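Side-chain contacts in Lmo2125 protein (Listeria monocytogenes serovar 1/2a, PDB 5TU0), which binds maltose and, as a lipid-anchored solute-binding protein, probably delivers it to a membrane transporter for uptake: residues 98-101 with 105-108; 118-121 with 127-130. The protein carries 2 engineered substitutions. All coordinates share one frame; numbering follows the deposited sequence.

Contact 1: 98-101 with 105-108; sequences KQVT and KIYG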
loop_
_atom_site.group_PDB
_atom_site.type_symbol
_atom_site.label_atom_id
_atom_site.label_comp_id
_atom_site.label_asym_id
_atom_site.label_seq_id
_atom_site.Cartn_x
_atom_site.Cartn_y
_atom_site.Cartn_z
ATOM N N LYS A 98 14.553 -2.198 2.152
ATOM C CA LYS A 98 14.469 -0.833 1.613
ATOM C C LYS A 98 13.250 -0.029 2.157
ATOM O O LYS A 98 13.314 1.193 2.289
ATOM C CB LYS A 98 14.443 -0.902 0.073
ATOM C CG LYS A 98 14.236 0.412 -0.668
ATOM C CD LYS A 98 14.203 0.156 -2.177
ATOM C CE LYS A 98 13.751 1.381 -2.962
ATOM N NZ LYS A 98 14.628 2.556 -2.717
ATOM N N GLN A 99 12.156 -0.728 2.464
ATOM C CA GLN A 99 10.916 -0.109 2.990
ATOM C C GLN A 99 11.107 0.640 4.305
ATOM O O GLN A 99 10.396 1.591 4.591
ATOM C CB GLN A 99 9.868 -1.191 3.279
ATOM C CG GLN A 99 9.297 -1.906 2.075
ATOM C CD GLN A 99 8.258 -1.083 1.341
ATOM O OE1 GLN A 99 8.217 0.136 1.465
ATOM N NE2 GLN A 99 7.423 -1.748 0.577
ATOM N N VAL A 100 12.030 0.152 5.123
ATOM C CA VAL A 100 12.280 0.722 6.439
ATOM C C VAL A 100 13.604 1.487 6.487
ATOM O O VAL A 100 14.096 1.803 7.572
ATOM C CB VAL A 100 12.291 -0.403 7.511
ATOM C CG1 VAL A 100 10.917 -1.027 7.647
ATOM C CG2 VAL A 100 13.327 -1.476 7.185
ATOM N N THR A 101 14.147 1.819 5.316
ATOM C CA THR A 101 15.444 2.465 5.227
ATOM C C THR A 101 15.377 3.839 4.539
ATOM O O THR A 101 14.684 4.012 3.531
ATOM C CB THR A 101 16.438 1.546 4.444
ATOM O OG1 THR A 101 16.535 0.258 5.085
ATOM C CG2 THR A 101 17.818 2.164 4.347
ATOM N N LYS A 105 19.988 4.345 6.678
ATOM C CA LYS A 105 19.711 4.076 8.108
ATOM C C LYS A 105 18.383 3.323 8.234
ATOM O O LYS A 105 17.426 3.646 7.537
ATOM C CB LYS A 105 19.672 5.380 8.904
ATOM C CG LYS A 105 20.999 6.121 8.941
ATOM C CD LYS A 105 20.920 7.345 9.830
ATOM C CE LYS A 105 22.207 8.153 9.818
ATOM N NZ LYS A 105 22.447 8.797 8.487
ATOM N N ILE A 106 18.339 2.323 9.119
ATOM C CA ILE A 106 17.164 1.467 9.290
ATOM C C ILE A 106 16.339 1.948 10.479
ATOM O O ILE A 106 16.863 2.045 11.603
ATOM C CB ILE A 106 17.611 0.011 9.494
ATOM C CG1 ILE A 106 18.326 -0.500 8.228
ATOM C CG2 ILE A 106 16.422 -0.891 9.841
ATOM C CD1 ILE A 106 19.138 -1.767 8.446
ATOM N N TYR A 107 15.065 2.253 10.230
ATOM C CA TYR A 107 14.158 2.764 11.273
ATOM C C TYR A 107 12.935 1.886 11.643
ATOM O O TYR A 107 12.029 2.331 12.352
ATOM C CB TYR A 107 13.713 4.174 10.922
ATOM C CG TYR A 107 14.823 5.188 10.935
ATOM C CD1 TYR A 107 15.404 5.598 12.141
ATOM C CD2 TYR A 107 15.270 5.794 9.754
ATOM C CE1 TYR A 107 16.412 6.546 12.170
ATOM C CE2 TYR A 107 16.277 6.737 9.782
ATOM C CZ TYR A 107 16.838 7.115 10.991
ATOM O OH TYR A 107 17.835 8.052 11.038
ATOM N N GLY A 108 12.937 0.640 11.205
ATOM C CA GLY A 108 11.883 -0.281 11.546
ATOM C C GLY A 108 12.166 -1.665 11.063
ATOM O O GLY A 108 13.139 -1.888 10.338
#
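Thr101 and Ile106 face each other as an antiparallel non-hydrogen-bonded pair, their CA atoms 4.5 Å apart, with both side chains on the same face of the hairpin. They cross at a slant, touching where Thr101 OG1 meets Ile106 CG1 at 3.7 Å. With OG1 anti to its own carbonyl carbon (chi1 -57°), the hydroxyl can also bond to Gln97 O, one turn back, while the methyl CG2 lies 3.5 Å from Lys105 O.

One residue earlier, Val100 turns its whole isopropyl group to the backbone of Gly108. CB and both methyls gather round Gly108 O, CG2 nearest at 3.2 Å, and this buried oxygen has no hydrogen-bond partner in the model. The same CG2 meets Ile106 CG2 at 4.1 Å. The backbone supplies the polar tie: Tyr107 N donates to Val100 O over 2.9 Å, almost perfectly straight (177°), and Ile106 CA adds a CA-H...O contact to that oxygen.

Together these pairs close a tight beta hairpin that follows directly on helix 94-99 and opens strand 105-121. Val100 and Tyr107 both rest on Ile72 of helix 69-77, and Ile106 pairs through its backbone with Val84.

Contact 2: 118-121 with 127-130; sequences LYYN and KAPA
Ala128 lies over one face of the Tyr120 ring, and this is where the contact is tightest. Its methyl CB is 4.0 Å from the ring centroid and 30° off the normal, a CH-pi contact displaced toward the CE1 side, where CB comes within 3.5 Å of CE1. Ala128 CA stands above the ring centre, and Ala128 N lies 3.6 Å from Tyr120 CZ, so backbone as well as methyl covers the ring. With CG between the backbone N and the carbonyl carbon (chi1 72°), the ring is carried toward the loop, and its rotation about CB-CG (chi2 -79°) turns a face to Ala128.

Two residues back on the same side of the strand, Leu118 sends CD2 to Pro129 CD at 3.9 Å, the two side chains meeting at about a right angle. Leu118 also reaches Pro259, while Pro129 packs on Asp134 and Leu135 of helix 132-138.

Toward solvent the fit slackens. Lys127 approaches the ring through its backbone, with C 3.8 Å from Tyr120 CE2, while its side chain heads off from the strand. Ala130 also turns away, its N bonding to Asp134 OD2.

No hydrogen bond or salt bridge joins 118-121 to 127-130. Direct cohesion between them therefore probably comes from van der Waals contact, the CH-pi contact included, an apolar patch by which the outgoing loop covers the end of strand 105-121.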
loop_
_atom_site.group_PDB
_atom_site.type_symbol
_atom_site.label_atom_id
_atom_site.label_comp_id
_atom_site.label_asym_id
_atom_site.label_seq_id
_atom_site.Cartn_x
_atom_site.Cartn_y
_atom_site.Cartn_z
ATOM N N LEU A 118 -6.737 -7.597 -7.896
ATOM C CA LEU A 118 -7.975 -7.589 -8.690
ATOM C C LEU A 118 -9.035 -8.436 -7.972
ATOM O O LEU A 118 -8.848 -9.651 -7.775
ATOM C CB LEU A 118 -7.747 -8.184 -10.077
ATOM C CG LEU A 118 -8.982 -8.162 -10.982
ATOM C CD1 LEU A 118 -9.177 -6.764 -11.560
ATOM C CD2 LEU A 118 -8.901 -9.191 -12.098
ATOM N N TYR A 119 -10.124 -7.799 -7.555
ATOM C CA TYR A 119 -11.268 -8.515 -6.985
ATOM C C TYR A 119 -12.204 -8.794 -8.127
ATOM O O TYR A 119 -12.344 -7.952 -9.014
ATOM C CB TYR A 119 -12.037 -7.663 -5.985
ATOM C CG TYR A 119 -11.349 -7.471 -4.669
ATOM C CD1 TYR A 119 -11.426 -8.450 -3.687
ATOM C CD2 TYR A 119 -10.665 -6.290 -4.381
ATOM C CE1 TYR A 119 -10.805 -8.281 -2.467
ATOM C CE2 TYR A 119 -10.057 -6.104 -3.160
ATOM C CZ TYR A 119 -10.125 -7.105 -2.206
ATOM O OH TYR A 119 -9.510 -6.944 -1.001
ATOM N N TYR A 120 -12.833 -9.966 -8.134
ATOM C CA TYR A 120 -13.836 -10.273 -9.175
ATOM C C TYR A 120 -14.966 -11.070 -8.551
ATOM O O TYR A 120 -14.812 -11.684 -7.478
ATOM C CB TYR A 120 -13.235 -10.998 -10.402
ATOM C CG TYR A 120 -12.835 -12.434 -10.170
ATOM C CD1 TYR A 120 -11.644 -12.749 -9.527
ATOM C CD2 TYR A 120 -13.649 -13.489 -10.607
ATOM C CE1 TYR A 120 -11.287 -14.066 -9.306
ATOM C CE2 TYR A 120 -13.290 -14.813 -10.392
ATOM C CZ TYR A 120 -12.107 -15.088 -9.741
ATOM O OH TYR A 120 -11.740 -16.392 -9.517
ATOM N N ASN A 121 -16.102 -11.038 -9.218
ATOM C CA ASN A 121 -17.293 -11.715 -8.747
ATOM C C ASN A 121 -17.431 -13.069 -9.436
ATOM O O ASN A 121 -17.682 -13.126 -10.654
ATOM C CB ASN A 121 -18.501 -10.830 -9.026
ATOM C CG ASN A 121 -19.746 -11.306 -8.317
ATOM O OD1 ASN A 121 -19.909 -12.507 -8.049
ATOM N ND2 ASN A 121 -20.643 -10.373 -8.019
ATOM N N LYS A 127 -13.829 -17.202 -14.467
ATOM C CA LYS A 127 -12.484 -17.145 -13.894
ATOM C C LYS A 127 -11.949 -15.721 -13.877
ATOM O O LYS A 127 -12.492 -14.836 -14.536
ATOM C CB LYS A 127 -11.534 -18.020 -14.689
ATOM C CG LYS A 127 -11.406 -17.656 -16.157
ATOM C CD LYS A 127 -10.468 -18.653 -16.806
ATOM C CE LYS A 127 -10.368 -18.468 -18.304
ATOM N NZ LYS A 127 -9.506 -19.537 -18.898
ATOM N N ALA A 128 -10.865 -15.507 -13.127
ATOM C CA ALA A 128 -10.254 -14.199 -13.064
ATOM C C ALA A 128 -9.720 -13.806 -14.444
ATOM O O ALA A 128 -9.099 -14.630 -15.112
ATOM C CB ALA A 128 -9.112 -14.200 -12.054
ATOM N N PRO A 129 -9.997 -12.575 -14.905
ATOM C CA PRO A 129 -9.379 -12.153 -16.171
ATOM C C PRO A 129 -7.850 -12.162 -16.010
ATOM O O PRO A 129 -7.340 -11.780 -14.942
ATOM C CB PRO A 129 -9.886 -10.723 -16.355
ATOM C CG PRO A 129 -11.154 -10.670 -15.572
ATOM C CD PRO A 129 -10.925 -11.553 -14.385
ATOM N N ALA A 130 -7.144 -12.617 -17.044
ATOM C CA ALA A 130 -5.691 -12.743 -16.992
ATOM C C ALA A 130 -4.901 -11.546 -17.534
ATOM O O ALA A 130 -3.745 -11.315 -17.134
ATOM C CB ALA A 130 -5.288 -14.001 -17.732
#

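How the contacts relate
Contacts 1 and 2 mark the two ends of strand 105-121: the first forms the hairpin that starts it, the second covers its finish. Their centres are 34 Å apart, on opposite sides of the chain's centre, and their nearest atoms about 18 Å, so they do not touch. Between them in sequence the strand carries Glu114, one of the maltose-pocket residues. Asp70, another, belongs to helix 69-77, on which contact 1 packs; within 118-121, Tyr119 OH bonds to Gly239 O, two residues before the pocket residue Trp241. Their separation fits the two-lobed fold of solute-binding proteins, with the sugar between the lobes and probably one contact in each.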